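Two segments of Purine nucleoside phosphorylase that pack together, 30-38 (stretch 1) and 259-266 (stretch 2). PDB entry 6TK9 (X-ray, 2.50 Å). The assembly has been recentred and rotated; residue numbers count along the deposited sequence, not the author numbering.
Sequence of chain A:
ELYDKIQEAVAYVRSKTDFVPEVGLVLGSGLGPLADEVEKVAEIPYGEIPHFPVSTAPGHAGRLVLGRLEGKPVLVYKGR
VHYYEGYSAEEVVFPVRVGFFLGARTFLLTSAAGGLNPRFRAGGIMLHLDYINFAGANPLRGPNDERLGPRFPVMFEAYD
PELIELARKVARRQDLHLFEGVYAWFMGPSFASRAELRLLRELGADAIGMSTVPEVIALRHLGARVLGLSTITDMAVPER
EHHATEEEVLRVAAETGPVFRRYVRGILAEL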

# COMPACT_ATOMS: atom_id res chain seq x y z
N GLY A 30 -24.57 15.50 -18.88
CA GLY A 30 -24.75 16.96 -18.79
C GLY A 30 -23.85 17.73 -19.73
O GLY A 30 -23.88 18.97 -19.65
N LEU A 31 -23.12 17.04 -20.61
CA LEU A 31 -22.16 17.63 -21.59
C LEU A 31 -22.75 17.68 -23.00
O LEU A 31 -22.07 18.22 -23.89
N GLY A 32 -23.97 17.16 -23.19
CA GLY A 32 -24.72 17.18 -24.46
C GLY A 32 -24.76 18.54 -25.16
O GLY A 32 -24.50 18.61 -26.36
N PRO A 33 -25.12 19.65 -24.47
CA PRO A 33 -25.26 20.98 -25.11
C PRO A 33 -24.22 21.43 -26.15
O PRO A 33 -24.59 21.98 -27.16
N LEU A 34 -22.94 21.16 -25.96
CA LEU A 34 -21.96 21.45 -27.06
C LEU A 34 -22.53 20.95 -28.41
O LEU A 34 -22.22 21.55 -29.44
N ALA A 35 -23.37 19.91 -28.45
CA ALA A 35 -23.86 19.33 -29.72
C ALA A 35 -24.79 20.33 -30.44
O ALA A 35 -24.89 20.28 -31.67
N ASP A 36 -25.46 21.18 -29.68
CA ASP A 36 -26.37 22.21 -30.23
C ASP A 36 -25.56 23.29 -30.97
O ASP A 36 -26.13 23.97 -31.83
N GLU A 37 -24.28 23.45 -30.68
CA GLU A 37 -23.46 24.51 -31.31
C GLU A 37 -22.94 23.99 -32.66
O GLU A 37 -22.33 24.77 -33.40
N VAL A 38 -23.21 22.73 -33.01
CA VAL A 38 -22.70 22.16 -34.29
C VAL A 38 -23.59 22.63 -35.45
O VAL A 38 -24.81 22.60 -35.31
N VAL A 259 -16.86 26.99 -19.58
CA VAL A 259 -15.38 26.79 -19.41
C VAL A 259 -14.96 25.58 -20.24
O VAL A 259 -13.91 25.68 -20.92
N PHE A 260 -15.77 24.51 -20.23
CA PHE A 260 -15.50 23.17 -20.85
C PHE A 260 -15.66 23.20 -22.38
O PHE A 260 -14.87 22.56 -23.12
N ARG A 261 -16.69 23.87 -22.89
CA ARG A 261 -16.91 24.01 -24.36
C ARG A 261 -15.79 24.87 -24.95
O ARG A 261 -15.30 24.52 -26.06
N ARG A 262 -15.39 25.92 -24.22
CA ARG A 262 -14.27 26.81 -24.64
C ARG A 262 -12.99 25.98 -24.75
O ARG A 262 -12.16 26.28 -25.64
N TYR A 263 -12.83 24.96 -23.89
CA TYR A 263 -11.61 24.12 -23.83
C TYR A 263 -11.68 23.13 -25.00
O TYR A 263 -10.70 23.04 -25.77
N VAL A 264 -12.81 22.45 -25.17
CA VAL A 264 -12.95 21.40 -26.23
C VAL A 264 -12.69 22.07 -27.58
O VAL A 264 -11.91 21.51 -28.39
N ARG A 265 -13.31 23.24 -27.78
CA ARG A 265 -13.16 24.07 -29.01
C ARG A 265 -11.68 24.40 -29.21
O ARG A 265 -11.19 24.20 -30.33
N GLY A 266 -11.00 24.88 -28.15
CA GLY A 266 -9.56 25.17 -28.16
C GLY A 266 -8.76 24.03 -28.76
O GLY A 266 -7.95 24.28 -29.68

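The contact between residues 30-38 and the helical residues 259-266 of purine nucleoside phosphorylase is a small mixed interface, burying about 430 Å² in all, in which apolar packing gives way to a salt bridge with a well-aligned hydrogen bond. It illustrates how a helix can present aliphatic, aromatic and charged groups to one neighbouring segment.

Phe260, Arg261, Val264 and Arg265 all direct their CA-to-CB bonds toward stretch 1, as the i, i+1, i+4, i+5 spacing of one helical face allows. Arg262, by contrast, points away. At the apolar end, Leu31 (chi1 m, chi2 t) leaves its backbone sideways, but its end comes nearer, bringing CD1 to 3.9 Å from CZ of Phe260, whose chi1 is t. Leu34 (t, p) is buried and reaches further along the helix: its CD2 lies 3.7 Å from Val264 CG1, and its CB packs 3.9 Å from Arg261 CG.

Arg261 shows how a long charged residue can serve as packing material. With chi1 m and chi2 t, it extends over stretch 1, where its NH2 sits 3.8 Å from Pro33 CB and its CD lies 3.4 Å from Glu37 OE2. The charges are near each other as well, Glu37 OE2 being 4.2 Å from Arg261 NE, but the oxygen lies well out of the guanidinium plane and no N-H points at it.

Arg265 supplies the directed partner. Its m, t, t chain brings the guanidinium edge to Glu37 (m, t), and NH2 donates to Glu37 OE1 at 2.5 Å, a very short hydrogen bond within the salt bridge, with a nearly straight angle of 173°. NE of Arg265 adds only a weak bond to the same Glu37 OE1 at 3.3 Å, bent to 127°. Arg265 NH1 is satisfied elsewhere in the structure.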

# COMPACT_ATOMS: atom_id res chain seq x y z
CB LEU A 31 -20.87 16.81 -21.57
CG LEU A 31 -20.23 16.65 -20.19
CD1 LEU A 31 -18.85 16.01 -20.31
CD2 LEU A 31 -20.17 17.98 -19.46
CB PRO A 33 -25.24 21.91 -23.90
CG PRO A 33 -26.00 21.12 -22.86
CD PRO A 33 -25.49 19.69 -23.05
CB LEU A 34 -20.61 20.82 -26.70
CG LEU A 34 -19.46 21.00 -27.70
CD1 LEU A 34 -19.27 22.46 -28.11
CD2 LEU A 34 -18.16 20.46 -27.12
CB ALA A 35 -24.58 18.04 -29.46
CB ASP A 36 -27.23 22.79 -29.11
CG ASP A 36 -28.28 21.82 -28.61
OD1 ASP A 36 -28.46 20.75 -29.24
OD2 ASP A 36 -28.94 22.15 -27.61
CB GLU A 37 -22.39 24.97 -30.33
CG GLU A 37 -22.96 25.33 -28.96
CD GLU A 37 -22.01 25.97 -27.96
OE1 GLU A 37 -20.84 26.21 -28.33
OE2 GLU A 37 -22.45 26.23 -26.80
CB VAL A 38 -22.61 20.62 -34.25
CG1 VAL A 38 -22.15 20.05 -35.58
CG2 VAL A 38 -21.70 20.14 -33.13
CB VAL A 259 -14.96 26.64 -17.93
CG1 VAL A 259 -13.49 26.25 -17.80
CG2 VAL A 259 -15.23 27.90 -17.12
CB PHE A 260 -16.40 22.12 -20.20
CG PHE A 260 -16.34 20.77 -20.85
CD1 PHE A 260 -15.28 19.91 -20.60
CD2 PHE A 260 -17.33 20.35 -21.73
CE1 PHE A 260 -15.21 18.66 -21.20
CE2 PHE A 260 -17.25 19.11 -22.34
CZ PHE A 260 -16.19 18.27 -22.08
CB ARG A 261 -18.26 24.66 -24.67
CG ARG A 261 -19.44 23.76 -24.38
CD ARG A 261 -20.73 24.53 -24.40
NE ARG A 261 -21.56 23.95 -23.38
CZ ARG A 261 -22.27 24.62 -22.50
NH1 ARG A 261 -22.31 25.94 -22.54
NH2 ARG A 261 -22.96 23.96 -21.59
CB ARG A 262 -14.09 27.98 -23.68
CG ARG A 262 -13.19 29.07 -24.23
CD ARG A 262 -12.79 30.09 -23.18
NE ARG A 262 -11.59 30.78 -23.64
CZ ARG A 262 -10.66 31.32 -22.84
NH1 ARG A 262 -10.77 31.27 -21.52
NH2 ARG A 262 -9.61 31.91 -23.38
CB TYR A 263 -11.42 23.50 -22.43
CG TYR A 263 -10.18 22.65 -22.31
CD1 TYR A 263 -8.92 23.19 -22.43
CD2 TYR A 263 -10.28 21.29 -22.10
CE1 TYR A 263 -7.77 22.41 -22.36
CE2 TYR A 263 -9.15 20.49 -21.99
CZ TYR A 263 -7.89 21.05 -22.12
OH TYR A 263 -6.79 20.24 -22.05
CB VAL A 264 -14.32 20.71 -26.20
CG1 VAL A 264 -14.50 19.79 -27.39
CG2 VAL A 264 -14.54 19.93 -24.90
CB ARG A 265 -14.00 25.36 -28.92
CG ARG A 265 -15.49 25.17 -29.15
CD ARG A 265 -16.22 26.45 -28.77
NE ARG A 265 -17.65 26.36 -29.05
CZ ARG A 265 -18.19 26.43 -30.26
NH1 ARG A 265 -17.43 26.56 -31.34
NH2 ARG A 265 -19.51 26.35 -30.39